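Local coordinates for protein methyltransferase FkbM (PDB 2PY6) that is assigned to the FkbM methyltransferase family and probably transfers methyl groups, at residues Q145-F150 and R159-G164. Sequence-based numbering, arbitrary orientation.
With EDO (1,2-ethanediol), chain C.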
ATOM      1  N   GLN A 145      10.332 -30.764   6.101  1.00 32.54           N
ATOM      2  CA  GLN A 145      11.510 -31.352   6.756  1.00 31.38           C
ATOM      3  C   GLN A 145      11.382 -31.300   8.271  1.00 30.63           C
ATOM      4  O   GLN A 145      11.734 -32.265   8.953  1.00 29.58           O
ATOM      5  CB  GLN A 145      12.798 -30.665   6.313  1.00 32.51           C
ATOM      6  CG  GLN A 145      13.143 -30.880   4.804  1.00 32.80           C
ATOM      7  CD  GLN A 145      14.368 -30.085   4.357  1.00 34.17           C
ATOM      8  OE1 GLN A 145      14.563 -28.940   4.766  1.00 29.32           O
ATOM      9  NE2 GLN A 145      15.182 -30.681   3.508  1.00 35.02           N
ATOM     10  N   ALA A 146      10.881 -30.182   8.801  1.00 26.17           N
ATOM     11  CA  ALA A 146      10.635 -30.077  10.238  1.00 27.68           C
ATOM     12  C   ALA A 146       9.660 -31.176  10.706  1.00 29.17           C
ATOM     13  O   ALA A 146       9.919 -31.855  11.705  1.00 28.60           O
ATOM     14  CB  ALA A 146      10.048 -28.715  10.591  1.00 27.09           C
ATOM     15  N   VAL A 147       8.529 -31.321  10.000  1.00 28.86           N
ATOM     16  CA  VAL A 147       7.511 -32.332  10.351  1.00 29.05           C
ATOM     17  C   VAL A 147       8.129 -33.738  10.428  1.00 28.74           C
ATOM     18  O   VAL A 147       7.886 -34.463  11.371  1.00 27.10           O
ATOM     19  CB  VAL A 147       6.312 -32.297   9.405  1.00 31.12           C
ATOM     20  CG1 VAL A 147       5.372 -33.485   9.642  1.00 28.44           C
ATOM     21  CG2 VAL A 147       5.549 -30.987   9.576  1.00 32.65           C
ATOM     22  N   ARG A 148       8.978 -34.080   9.461  1.00 30.28           N
ATOM     23  CA  ARG A 148       9.609 -35.374   9.420  1.00 29.80           C
ATOM     24  C   ARG A 148      10.723 -35.540  10.437  1.00 29.72           C
ATOM     25  O   ARG A 148      10.825 -36.584  11.066  1.00 31.31           O
ATOM     26  CB  ARG A 148      10.145 -35.648   8.006  1.00 31.42           C
ATOM     27  CG  ARG A 148      10.841 -37.035   7.849  1.00 30.67           C
ATOM     28  CD  ARG A 148      11.209 -37.267   6.383  1.00 25.40           C
ATOM     29  NE  ARG A 148      10.025 -37.488   5.569  1.00 28.37           N
ATOM     30  CZ  ARG A 148      10.048 -37.612   4.247  1.00 30.99           C
ATOM     31  NH1 ARG A 148      11.198 -37.582   3.602  1.00 26.42           N
ATOM     32  NH2 ARG A 148       8.922 -37.827   3.574  1.00 28.86           N
ATOM     33  N   ALA A 149      11.553 -34.510  10.606  1.00 28.86           N
ATOM     34  CA  ALA A 149      12.729 -34.595  11.482  1.00 27.65           C
ATOM     35  C   ALA A 149      12.402 -34.674  12.957  1.00 30.43           C
ATOM     36  O   ALA A 149      13.150 -35.253  13.716  1.00 29.49           O
ATOM     37  CB  ALA A 149      13.687 -33.426  11.221  1.00 30.40           C
ATOM     38  N   PHE A 150      11.288 -34.062  13.346  1.00 33.43           N
ATOM     39  CA  PHE A 150      10.829 -34.039  14.727  1.00 33.63           C
ATOM     40  C   PHE A 150       9.701 -35.010  15.019  1.00 31.32           C
ATOM     41  O   PHE A 150       9.184 -34.987  16.108  1.00 31.42           O
ATOM     42  CB  PHE A 150      10.428 -32.598  15.100  1.00 36.38           C
ATOM     43  CG  PHE A 150      11.611 -31.666  15.210  1.00 37.39           C
ATOM     44  CD1 PHE A 150      12.550 -31.859  16.204  1.00 32.93           C
ATOM     45  CD2 PHE A 150      11.803 -30.637  14.297  1.00 38.67           C
ATOM     46  CE1 PHE A 150      13.647 -31.036  16.315  1.00 36.81           C
ATOM     47  CE2 PHE A 150      12.912 -29.822  14.386  1.00 39.57           C
ATOM     48  CZ  PHE A 150      13.831 -30.020  15.396  1.00 44.10           C
ATOM     49  N   ARG A 159      -3.342 -31.314   5.935  1.00 40.84           N
ATOM     50  CA  ARG A 159      -2.945 -30.648   4.687  1.00 40.67           C
ATOM     51  C   ARG A 159      -1.435 -30.281   4.570  1.00 39.63           C
ATOM     52  O   ARG A 159      -0.934 -30.051   3.460  1.00 38.15           O
ATOM     53  CB  ARG A 159      -3.820 -29.392   4.461  1.00 42.00           C
ATOM     54  CG  ARG A 159      -3.510 -28.183   5.368  1.00 47.45           C
ATOM     55  N   VAL A 160      -0.739 -30.187   5.710  1.00 37.31           N
ATOM     56  CA  VAL A 160       0.690 -29.873   5.747  1.00 37.98           C
ATOM     57  C   VAL A 160       1.517 -31.040   6.333  1.00 35.86           C
ATOM     58  O   VAL A 160       2.705 -30.869   6.650  1.00 35.31           O
ATOM     59  CB  VAL A 160       0.974 -28.531   6.485  1.00 38.54           C
ATOM     60  CG1 VAL A 160       0.191 -27.407   5.830  1.00 47.20           C
ATOM     61  CG2 VAL A 160       0.629 -28.590   7.994  1.00 40.95           C
ATOM     62  N   ASP A 161       0.914 -32.236   6.377  1.00 35.64           N
ATOM     63  CA  ASP A 161       1.552 -33.413   6.960  1.00 35.47           C
ATOM     64  C   ASP A 161       2.449 -34.140   5.953  1.00 36.51           C
ATOM     65  O   ASP A 161       2.410 -33.882   4.744  1.00 36.32           O
ATOM     66  CB  ASP A 161       0.497 -34.384   7.521  1.00 35.08           C
ATOM     67  CG  ASP A 161       1.001 -35.189   8.731  1.00 39.33           C
ATOM     68  OD1 ASP A 161       2.225 -35.220   8.995  1.00 36.93           O
ATOM     69  OD2 ASP A 161       0.165 -35.794   9.430  1.00 42.91           O
ATOM     70  N   ASP A 162       3.256 -35.045   6.493  1.00 34.07           N
ATOM     71  CA  ASP A 162       4.212 -35.838   5.759  1.00 31.57           C
ATOM     72  C   ASP A 162       3.535 -37.045   5.192  1.00 31.72           C
ATOM     73  O   ASP A 162       3.228 -37.971   5.934  1.00 31.94           O
ATOM     74  CB  ASP A 162       5.332 -36.283   6.701  1.00 31.95           C
ATOM     75  CG  ASP A 162       6.434 -37.058   6.004  1.00 32.87           C
ATOM     76  OD1 ASP A 162       6.335 -37.357   4.788  1.00 29.35           O
ATOM     77  OD2 ASP A 162       7.388 -37.431   6.715  1.00 31.02           O
ATOM     78  N   TRP A 163       3.381 -37.069   3.861  1.00 29.96           N
ATOM     79  CA  TRP A 163       2.701 -38.161   3.184  1.00 30.85           C
ATOM     80  C   TRP A 163       3.663 -39.189   2.644  1.00 31.64           C
ATOM     81  O   TRP A 163       3.241 -40.080   1.910  1.00 33.76           O
ATOM     82  CB  TRP A 163       1.811 -37.619   2.060  1.00 34.14           C
ATOM     83  CG  TRP A 163       0.692 -36.743   2.563  1.00 32.35           C
ATOM     84  CD1 TRP A 163       0.315 -36.567   3.866  1.00 37.52           C
ATOM     85  CD2 TRP A 163      -0.274 -36.044   1.781  1.00 34.18           C
ATOM     86  NE1 TRP A 163      -0.756 -35.751   3.943  1.00 40.35           N
ATOM     87  CE2 TRP A 163      -1.155 -35.417   2.679  1.00 41.38           C
ATOM     88  CE3 TRP A 163      -0.453 -35.845   0.422  1.00 37.01           C
ATOM     89  CZ2 TRP A 163      -2.199 -34.608   2.260  1.00 36.33           C
ATOM     90  CZ3 TRP A 163      -1.502 -35.062   0.007  1.00 32.03           C
ATOM     91  CH2 TRP A 163      -2.361 -34.455   0.919  1.00 39.97           C
ATOM     92  N   GLY A 164       4.940 -39.092   3.046  1.00 28.19           N
ATOM     93  CA  GLY A 164       5.995 -39.982   2.567  1.00 28.84           C
ATOM     94  C   GLY A 164       5.707 -41.463   2.670  1.00 28.49           C
ATOM     95  O   GLY A 164       5.751 -42.171   1.659  1.00 28.93           O
TER
HETATM   96  C1  EDO C 410       6.379 -34.772   3.031  1.00 32.09           C
HETATM   97  O1  EDO C 410       7.549 -34.166   2.554  1.00 43.26           O
HETATM   98  C2  EDO C 410       5.156 -33.923   2.699  1.00 34.76           C
HETATM   99  O2  EDO C 410       4.103 -34.756   2.188  1.00 21.36           O
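Arg-148, on the last turn of helix 143-149, grips the carboxylate of Asp-162 side-on in a two-bond salt bridge, the two side chains crossing at about a right angle. NE of Arg-148 meets OD2 of Asp-162 at 2.9 Å in a nearly straight bond, while NH2 of Arg-148 reaches OD1 of Asp-162, also at 2.9 Å. Both oxygens lie near the guanidinium plane and are met on their syn sides, but the nitrogens are tilted out of the carboxylate plane, in keeping with the 35° between the two flat groups. Arginine suits the place because its remaining nitrogen, NH1, can bind the carbonyl oxygens of Phe-36 and Leu-198, tying further chain to the same group.

Asp-162 also receives the Gly-164 N-H on OD1 at 2.8 Å, from the face opposite that used by NH2, and Gln-153 NE2 on OD2. An alanine here would probably leave the buried guanidinium without its counter-charge and the Gly-164 N-H without this acceptor. Glycine fits where NH2 of Arg-148 passes 3.8 Å from its CA, since a side chain would collide.

One residue earlier on the helix, Val-147 slides past Asp-162 in the opposite direction, its short apolar branch CG1 packing on CB of Asp-162 and OD1 of Asp-161. The Asp-162 to Gly-164 bond makes an Asx turn leading into helix 164-169, which the salt bridge joins to the end of helix 143-149.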